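Local coordinates for putative lipoprotein (Bacteroides fragilis, PDB 3QNK), which probably binds glycans at the outer membrane as a SusD-like lipoprotein, although its own substrate is not known, at residues N41-V47 / T486-T490; G272-Q278 / T357-V361. One frame throughout, in Å; residues are numbered along the deposited sequence.

Contact 1: N41-V47 / T486-T490; sequences NRSDNSV and TDIRT. With PO4 (phosphate ion), chain G.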
ATOM      1  N   ASN B  41      10.556 -18.705   1.711  1.00 42.64           N
ATOM      2  CA  ASN B  41       9.505 -19.707   1.756  1.00 40.53           C
ATOM      3  C   ASN B  41       9.081 -20.083   0.331  1.00 45.27           C
ATOM      4  O   ASN B  41       8.195 -20.939   0.140  1.00 45.82           O
ATOM      5  CB  ASN B  41       8.330 -19.163   2.563  1.00 38.62           C
ATOM      6  CG  ASN B  41       8.565 -19.153   4.033  1.00 46.05           C
ATOM      7  OD1 ASN B  41       8.779 -20.195   4.656  1.00 41.89           O
ATOM      8  ND2 ASN B  41       8.511 -17.972   4.631  1.00 43.58           N
ATOM      9  N   ARG B  42       9.686 -19.398  -0.677  1.00 41.70           N
ATOM     10  CA  ARG B  42       9.435 -19.692  -2.099  1.00 40.89           C
ATOM     11  C   ARG B  42      10.705 -20.304  -2.670  1.00 42.33           C
ATOM     12  O   ARG B  42      10.923 -20.264  -3.868  1.00 45.07           O
ATOM     13  CB  ARG B  42       8.912 -18.463  -2.893  1.00 39.51           C
ATOM     14  CG  ARG B  42       7.583 -17.995  -2.313  1.00 36.38           C
ATOM     15  CD  ARG B  42       6.823 -17.007  -3.123  1.00 29.95           C
ATOM     16  NE  ARG B  42       7.185 -15.640  -2.782  1.00 43.95           N
ATOM     17  CZ  ARG B  42       6.356 -14.705  -2.317  1.00 53.68           C
ATOM     18  NH1 ARG B  42       5.066 -14.965  -2.163  1.00 23.92           N
ATOM     19  NH2 ARG B  42       6.811 -13.492  -2.030  1.00 46.24           N
ATOM     20  N   SER B  43      11.513 -20.922  -1.794  1.00 36.58           N
ATOM     21  CA  SER B  43      12.796 -21.563  -2.096  1.00 37.10           C
ATOM     22  C   SER B  43      12.901 -22.925  -1.396  1.00 44.08           C
ATOM     23  O   SER B  43      12.180 -23.197  -0.433  1.00 42.22           O
ATOM     24  CB  SER B  43      13.965 -20.664  -1.671  1.00 39.08           C
ATOM     25  OG  SER B  43      14.323 -20.878  -0.320  1.00 41.75           O
ATOM     26  N   ASP B  44      13.865 -23.745  -1.831  1.00 43.72           N
ATOM     27  CA  ASP B  44      14.061 -25.093  -1.287  1.00 43.16           C
ATOM     28  C   ASP B  44      14.607 -25.091   0.171  1.00 48.72           C
ATOM     29  O   ASP B  44      14.786 -26.174   0.735  1.00 47.97           O
ATOM     30  CB  ASP B  44      14.973 -25.899  -2.212  1.00 43.16           C
ATOM     31  CG  ASP B  44      16.366 -25.344  -2.417  1.00 51.67           C
ATOM     32  OD1 ASP B  44      16.543 -24.095  -2.280  1.00 53.70           O
ATOM     33  OD2 ASP B  44      17.271 -26.142  -2.771  1.00 49.96           O
ATOM     34  N   ASN B  45      14.813 -23.892   0.791  1.00 44.74           N
ATOM     35  CA  ASN B  45      15.295 -23.798   2.174  1.00 44.19           C
ATOM     36  C   ASN B  45      14.177 -23.867   3.196  1.00 50.04           C
ATOM     37  O   ASN B  45      14.444 -24.168   4.368  1.00 50.67           O
ATOM     38  CB  ASN B  45      16.070 -22.506   2.404  1.00 41.06           C
ATOM     39  CG  ASN B  45      17.482 -22.561   1.917  1.00 48.64           C
ATOM     40  OD1 ASN B  45      17.962 -23.579   1.410  1.00 39.76           O
ATOM     41  ND2 ASN B  45      18.169 -21.460   2.048  1.00 37.75           N
ATOM     42  N   SER B  46      12.929 -23.534   2.781  1.00 45.25           N
ATOM     43  CA  SER B  46      11.844 -23.463   3.737  1.00 43.72           C
ATOM     44  C   SER B  46      10.493 -23.808   3.161  1.00 47.79           C
ATOM     45  O   SER B  46      10.205 -23.470   2.014  1.00 47.90           O
ATOM     46  CB  SER B  46      11.775 -22.050   4.329  1.00 43.38           C
ATOM     47  OG  SER B  46      10.738 -21.903   5.286  1.00 54.70           O
ATOM     48  N   VAL B  47       9.649 -24.453   4.003  1.00 42.99           N
ATOM     49  CA  VAL B  47       8.222 -24.704   3.810  1.00 42.56           C
ATOM     50  C   VAL B  47       7.555 -23.974   4.981  1.00 48.52           C
ATOM     51  O   VAL B  47       7.750 -24.372   6.134  1.00 49.93           O
ATOM     52  CB  VAL B  47       7.821 -26.210   3.727  1.00 46.18           C
ATOM     53  CG1 VAL B  47       6.301 -26.375   3.664  1.00 44.62           C
ATOM     54  CG2 VAL B  47       8.506 -26.931   2.556  1.00 45.93           C
ATOM     55  N   THR B 486       6.756 -32.468   2.534  1.00 39.29           N
ATOM     56  CA  THR B 486       6.233 -31.238   3.157  1.00 39.55           C
ATOM     57  C   THR B 486       5.607 -30.295   2.141  1.00 44.31           C
ATOM     58  O   THR B 486       4.801 -29.447   2.525  1.00 45.67           O
ATOM     59  CB  THR B 486       7.314 -30.515   3.959  1.00 49.63           C
ATOM     60  OG1 THR B 486       8.482 -30.418   3.148  1.00 50.79           O
ATOM     61  CG2 THR B 486       7.654 -31.225   5.286  1.00 45.94           C
ATOM     62  N   ASP B 487       5.962 -30.434   0.848  1.00 39.01           N
ATOM     63  CA  ASP B 487       5.456 -29.586  -0.228  1.00 37.60           C
ATOM     64  C   ASP B 487       5.758 -30.228  -1.576  1.00 44.37           C
ATOM     65  O   ASP B 487       6.904 -30.616  -1.838  1.00 43.78           O
ATOM     66  CB  ASP B 487       6.062 -28.163  -0.164  1.00 38.44           C
ATOM     67  CG  ASP B 487       5.121 -27.066  -0.632  1.00 49.97           C
ATOM     68  OD1 ASP B 487       3.920 -27.375  -0.887  1.00 44.34           O
ATOM     69  OD2 ASP B 487       5.586 -25.883  -0.744  1.00 60.25           O
ATOM     70  N   ILE B 488       4.722 -30.366  -2.417  1.00 42.37           N
ATOM     71  CA  ILE B 488       4.869 -30.909  -3.765  1.00 41.95           C
ATOM     72  C   ILE B 488       4.881 -29.699  -4.716  1.00 48.14           C
ATOM     73  O   ILE B 488       3.829 -29.246  -5.197  1.00 52.89           O
ATOM     74  CB  ILE B 488       3.812 -31.988  -4.140  1.00 43.83           C
ATOM     75  CG1 ILE B 488       3.445 -32.937  -2.978  1.00 44.88           C
ATOM     76  CG2 ILE B 488       4.186 -32.712  -5.411  1.00 42.87           C
ATOM     77  CD1 ILE B 488       4.501 -33.799  -2.366  1.00 50.68           C
ATOM     78  N   ARG B 489       6.064 -29.144  -4.917  1.00 42.29           N
ATOM     79  CA  ARG B 489       6.267 -27.975  -5.785  1.00 40.82           C
ATOM     80  C   ARG B 489       6.526 -28.374  -7.248  1.00 43.68           C
ATOM     81  O   ARG B 489       6.861 -29.536  -7.558  1.00 40.48           O
ATOM     82  CB  ARG B 489       7.436 -27.105  -5.271  1.00 33.62           C
ATOM     83  CG  ARG B 489       7.132 -26.491  -3.933  1.00 35.16           C
ATOM     84  CD  ARG B 489       8.207 -25.583  -3.429  1.00 44.14           C
ATOM     85  NE  ARG B 489       7.889 -25.151  -2.067  1.00 47.25           N
ATOM     86  CZ  ARG B 489       8.692 -24.413  -1.312  1.00 53.48           C
ATOM     87  NH1 ARG B 489       9.860 -24.004  -1.778  1.00 49.79           N
ATOM     88  NH2 ARG B 489       8.350 -24.115  -0.071  1.00 45.12           N
ATOM     89  N   THR B 490       6.450 -27.370  -8.127  1.00 41.26           N
ATOM     90  CA  THR B 490       6.781 -27.561  -9.523  1.00 41.73           C
ATOM     91  C   THR B 490       7.501 -26.326 -10.007  1.00 47.00           C
ATOM     92  O   THR B 490       7.617 -25.354  -9.267  1.00 45.68           O
ATOM     93  CB  THR B 490       5.587 -27.967 -10.395  1.00 48.13           C
ATOM     94  OG1 THR B 490       6.114 -28.529 -11.617  1.00 45.52           O
ATOM     95  CG2 THR B 490       4.600 -26.807 -10.658  1.00 43.40           C
TER
HETATM   96  P   PO4 G 602       0.817 -29.659  -1.044  1.00 83.73           P
HETATM   97  O1  PO4 G 602       1.309 -29.645  -2.670  1.00 89.43           O
HETATM   98  O2  PO4 G 602      -0.900 -29.972  -0.907  1.00 81.58           O
HETATM   99  O3  PO4 G 602       1.737 -30.810  -0.486  1.00 92.15           O
HETATM  100  O4  PO4 G 602       1.391 -28.444  -0.092  1.00 83.21           O
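Residues 41-47 form an irregular loop, with a type I beta turn from Ser43 to Ser46. Residues 486-490 are the end of strand 480-488 and the loop that follows. The backbones stay well apart. The CA atoms of Asp44 and Arg489 are 9.4 Å apart, those of Val47 and Thr486 6.9 Å. Thr486 and Asp487 both face Leu470, which makes a classic beta bulge in the pairing with strand 469-475.

The side chain of Arg489 bridges the gap, extended in its last three rotatable bonds. Arg489 NH2 donates to Ser46 O at 2.9 Å. Arg489 NH1 makes a weak hydrogen bond to Ser43 O at 2.8 Å. Both oxygens lie at the edge of the guanidinium. Arg489 NE forms a salt bridge with Asp487 OD2 at 2.8 Å. Asp487 OD1 is hydrogen-bonded to Tyr63 OH. Val47 CG2 packs 3.9 Å from Asp487 CB and lies 3.5 Å from the Thr486 OG1 hydroxyl.

Within the loop, Ser43 OG accepts from Asn45 N in an ST turn and is also hydrogen-bonded to Glu40 O. Ser46 OG donates to Asn41 OD1 at 2.7 Å. A phosphate ion, probably from the crystallisation liquor, receives a weak bond from Ile488 N to its O1 (3.5 Å).

The contact joins the starch-binding-associated family region to the SusD family region. One buried arginine satisfies carbonyls at both ends of the turn, while Asp487 balances its charge.

Contact 2: G272-Q278 / T357-V361; sequences GGLGPTQ and TGYNV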
ATOM      1  N   GLY B 272       5.449 -19.687  14.065  1.00 56.60           N
ATOM      2  CA  GLY B 272       6.239 -20.729  13.406  1.00 55.49           C
ATOM      3  C   GLY B 272       7.100 -20.194  12.287  1.00 58.63           C
ATOM      4  O   GLY B 272       8.321 -20.326  12.335  1.00 59.82           O
ATOM      5  N   GLY B 273       6.452 -19.559  11.307  1.00 53.46           N
ATOM      6  CA  GLY B 273       7.080 -18.930  10.160  1.00 51.17           C
ATOM      7  C   GLY B 273       7.869 -19.892   9.330  1.00 55.01           C
ATOM      8  O   GLY B 273       7.336 -20.921   8.916  1.00 56.57           O
ATOM      9  N   LEU B 274       9.150 -19.581   9.118  1.00 50.04           N
ATOM     10  CA  LEU B 274      10.060 -20.394   8.306  1.00 48.37           C
ATOM     11  C   LEU B 274      10.166 -21.808   8.853  1.00 55.40           C
ATOM     12  O   LEU B 274      10.249 -21.998  10.067  1.00 59.18           O
ATOM     13  CB  LEU B 274      11.457 -19.746   8.261  1.00 46.86           C
ATOM     14  CG  LEU B 274      11.567 -18.389   7.587  1.00 48.34           C
ATOM     15  CD1 LEU B 274      12.714 -17.611   8.150  1.00 48.70           C
ATOM     16  CD2 LEU B 274      11.690 -18.526   6.119  1.00 44.71           C
ATOM     17  N   GLY B 275      10.166 -22.775   7.956  1.00 49.56           N
ATOM     18  CA  GLY B 275      10.284 -24.183   8.292  1.00 48.18           C
ATOM     19  C   GLY B 275      11.421 -24.801   7.506  1.00 46.57           C
ATOM     20  O   GLY B 275      11.205 -25.267   6.384  1.00 42.52           O
ATOM     21  N   PRO B 276      12.661 -24.773   8.043  1.00 43.17           N
ATOM     22  CA  PRO B 276      13.789 -25.389   7.314  1.00 43.47           C
ATOM     23  C   PRO B 276      13.424 -26.804   6.821  1.00 50.79           C
ATOM     24  O   PRO B 276      12.748 -27.544   7.537  1.00 50.77           O
ATOM     25  CB  PRO B 276      14.907 -25.423   8.360  1.00 44.63           C
ATOM     26  CG  PRO B 276      14.585 -24.329   9.302  1.00 48.07           C
ATOM     27  CD  PRO B 276      13.094 -24.237   9.348  1.00 44.26           C
ATOM     28  N   THR B 277      13.818 -27.157   5.585  1.00 46.10           N
ATOM     29  CA  THR B 277      13.491 -28.447   4.973  1.00 44.49           C
ATOM     30  C   THR B 277      14.501 -29.523   5.322  1.00 48.03           C
ATOM     31  O   THR B 277      15.644 -29.244   5.698  1.00 47.43           O
ATOM     32  CB  THR B 277      13.509 -28.297   3.460  1.00 45.45           C
ATOM     33  OG1 THR B 277      14.747 -27.656   3.133  1.00 50.89           O
ATOM     34  CG2 THR B 277      12.356 -27.495   2.926  1.00 33.66           C
ATOM     35  N   GLN B 278      14.124 -30.765   5.094  1.00 44.29           N
ATOM     36  CA  GLN B 278      15.050 -31.850   5.305  1.00 43.10           C
ATOM     37  C   GLN B 278      16.198 -31.718   4.281  1.00 46.47           C
ATOM     38  O   GLN B 278      17.341 -32.010   4.614  1.00 47.21           O
ATOM     39  CB  GLN B 278      14.314 -33.191   5.222  1.00 44.11           C
ATOM     40  CG  GLN B 278      15.106 -34.363   5.758  1.00 46.19           C
ATOM     41  CD  GLN B 278      15.718 -34.049   7.097  1.00 51.72           C
ATOM     42  OE1 GLN B 278      15.053 -33.523   8.006  1.00 44.17           O
ATOM     43  NE2 GLN B 278      17.017 -34.280   7.203  1.00 39.43           N
ATOM     44  N   THR B 357       7.657 -28.904   8.893  1.00 43.22           N
ATOM     45  CA  THR B 357       8.895 -29.618   8.536  1.00 41.79           C
ATOM     46  C   THR B 357       9.568 -30.307   9.691  1.00 46.19           C
ATOM     47  O   THR B 357      10.378 -31.182   9.432  1.00 47.34           O
ATOM     48  CB  THR B 357       9.898 -28.687   7.874  1.00 41.74           C
ATOM     49  OG1 THR B 357      10.458 -27.799   8.856  1.00 47.26           O
ATOM     50  CG2 THR B 357       9.287 -27.906   6.707  1.00 36.51           C
ATOM     51  N   GLY B 358       9.281 -29.882  10.929  1.00 42.35           N
ATOM     52  CA  GLY B 358       9.909 -30.388  12.140  1.00 42.34           C
ATOM     53  C   GLY B 358      11.084 -29.542  12.560  1.00 46.86           C
ATOM     54  O   GLY B 358      11.839 -29.925  13.459  1.00 47.84           O
ATOM     55  N   TYR B 359      11.234 -28.370  11.905  1.00 44.14           N
ATOM     56  CA  TYR B 359      12.305 -27.400  12.144  1.00 44.85           C
ATOM     57  C   TYR B 359      11.767 -25.991  12.144  1.00 51.16           C
ATOM     58  O   TYR B 359      10.744 -25.728  11.501  1.00 51.81           O
ATOM     59  CB  TYR B 359      13.410 -27.498  11.051  1.00 45.65           C
ATOM     60  CG  TYR B 359      13.973 -28.883  10.868  1.00 48.23           C
ATOM     61  CD1 TYR B 359      14.836 -29.433  11.810  1.00 50.40           C
ATOM     62  CD2 TYR B 359      13.567 -29.691   9.802  1.00 48.66           C
ATOM     63  CE1 TYR B 359      15.294 -30.747  11.698  1.00 49.41           C
ATOM     64  CE2 TYR B 359      14.030 -31.004   9.673  1.00 49.68           C
ATOM     65  CZ  TYR B 359      14.908 -31.521  10.619  1.00 55.09           C
ATOM     66  OH  TYR B 359      15.383 -32.804  10.543  1.00 54.82           O
ATOM     67  N   ASN B 360      12.497 -25.075  12.809  1.00 48.19           N
ATOM     68  CA  ASN B 360      12.272 -23.627  12.842  1.00 48.69           C
ATOM     69  C   ASN B 360      13.612 -22.963  12.676  1.00 53.54           C
ATOM     70  O   ASN B 360      14.642 -23.601  12.942  1.00 56.04           O
ATOM     71  CB  ASN B 360      11.596 -23.160  14.140  1.00 50.43           C
ATOM     72  CG  ASN B 360      10.169 -23.563  14.269  1.00 57.73           C
ATOM     73  OD1 ASN B 360       9.863 -24.595  14.840  1.00 58.67           O
ATOM     74  ND2 ASN B 360       9.258 -22.750  13.771  1.00 45.76           N
ATOM     75  N   VAL B 361      13.621 -21.694  12.253  1.00 48.42           N
ATOM     76  CA  VAL B 361      14.867 -20.943  12.092  1.00 47.32           C
ATOM     77  C   VAL B 361      15.409 -20.463  13.504  1.00 52.36           C
ATOM     78  O   VAL B 361      14.624 -20.247  14.449  1.00 53.89           O
ATOM     79  CB  VAL B 361      14.660 -19.757  11.113  1.00 49.56           C
ATOM     80  CG1 VAL B 361      13.734 -18.695  11.723  1.00 50.27           C
ATOM     81  CG2 VAL B 361      15.984 -19.121  10.716  1.00 48.81           C
TER
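Gly272 starts the first segment, and its O accepts from Asn360 ND2 at 3.0 Å. The OD1 of Asn360 is hydrogen-bonded to Arg343 NH2. Gly272 and Gly273 both have positive phi, which favours glycine. Leu274 CD1 packs on Val361 CG1 at 3.9 Å. Gly275 comes closest in backbone terms, with its CA 5.0 Å from Asn360 CA. Gly275 CA also makes a CA-H...O contact to Tyr359 O at 3.6 Å. A side chain here would crowd Thr357 CG2.

Pro276 is well buried against Tyr359 and Asn360. Pro276 CD lies 3.7 Å from Tyr359 CB, and Pro276 O accepts from Thr357 OG1 at 2.7 Å. The same Thr357 OG1 accepts from Tyr359 N at 3.2 Å, forming an ST turn. Thr277 is the N-cap of helix 278-283, with its OG1 bonded to Leu280 N. Gln278 OE1 accepts from Tyr359 OH at 2.7 Å.

The contact lies within the SusD family region. It joins the loop before helix 278-283 to residues 357-361, which run into a short strand that pairs antiparallel with 323-324. Hydrogen bonds from Asn360, Thr357 and Tyr359 tie the loop and the first helical residue to 357-361, with apolar packing at Leu274-Val361 and Pro276-Tyr359.

How the contacts relate
From the N terminus, the chain first passes the loop 41-47, between helices 17-29 and 55-58. It then runs through a series of helices and strand 238-244 to residues 272-278. Contact 2 closes a loop of 78 residues when 357-361 returns to that segment. Contact 1 closes one of 438 residues when 486-490, at the end of strand 480-488, comes back to 41-47. Contact 2 is nested inside it. The centres of the two contacts are about 11 Å apart, and loops 41-47 and 272-278 touch. Asp44 O lies 2.8 Å from Thr277 OG1, and Ser46 OG 2.9 Å from Gly275 N; both are probable hydrogen bonds. Loop 41-47 is thus tied to two separate parts of the C-terminal half.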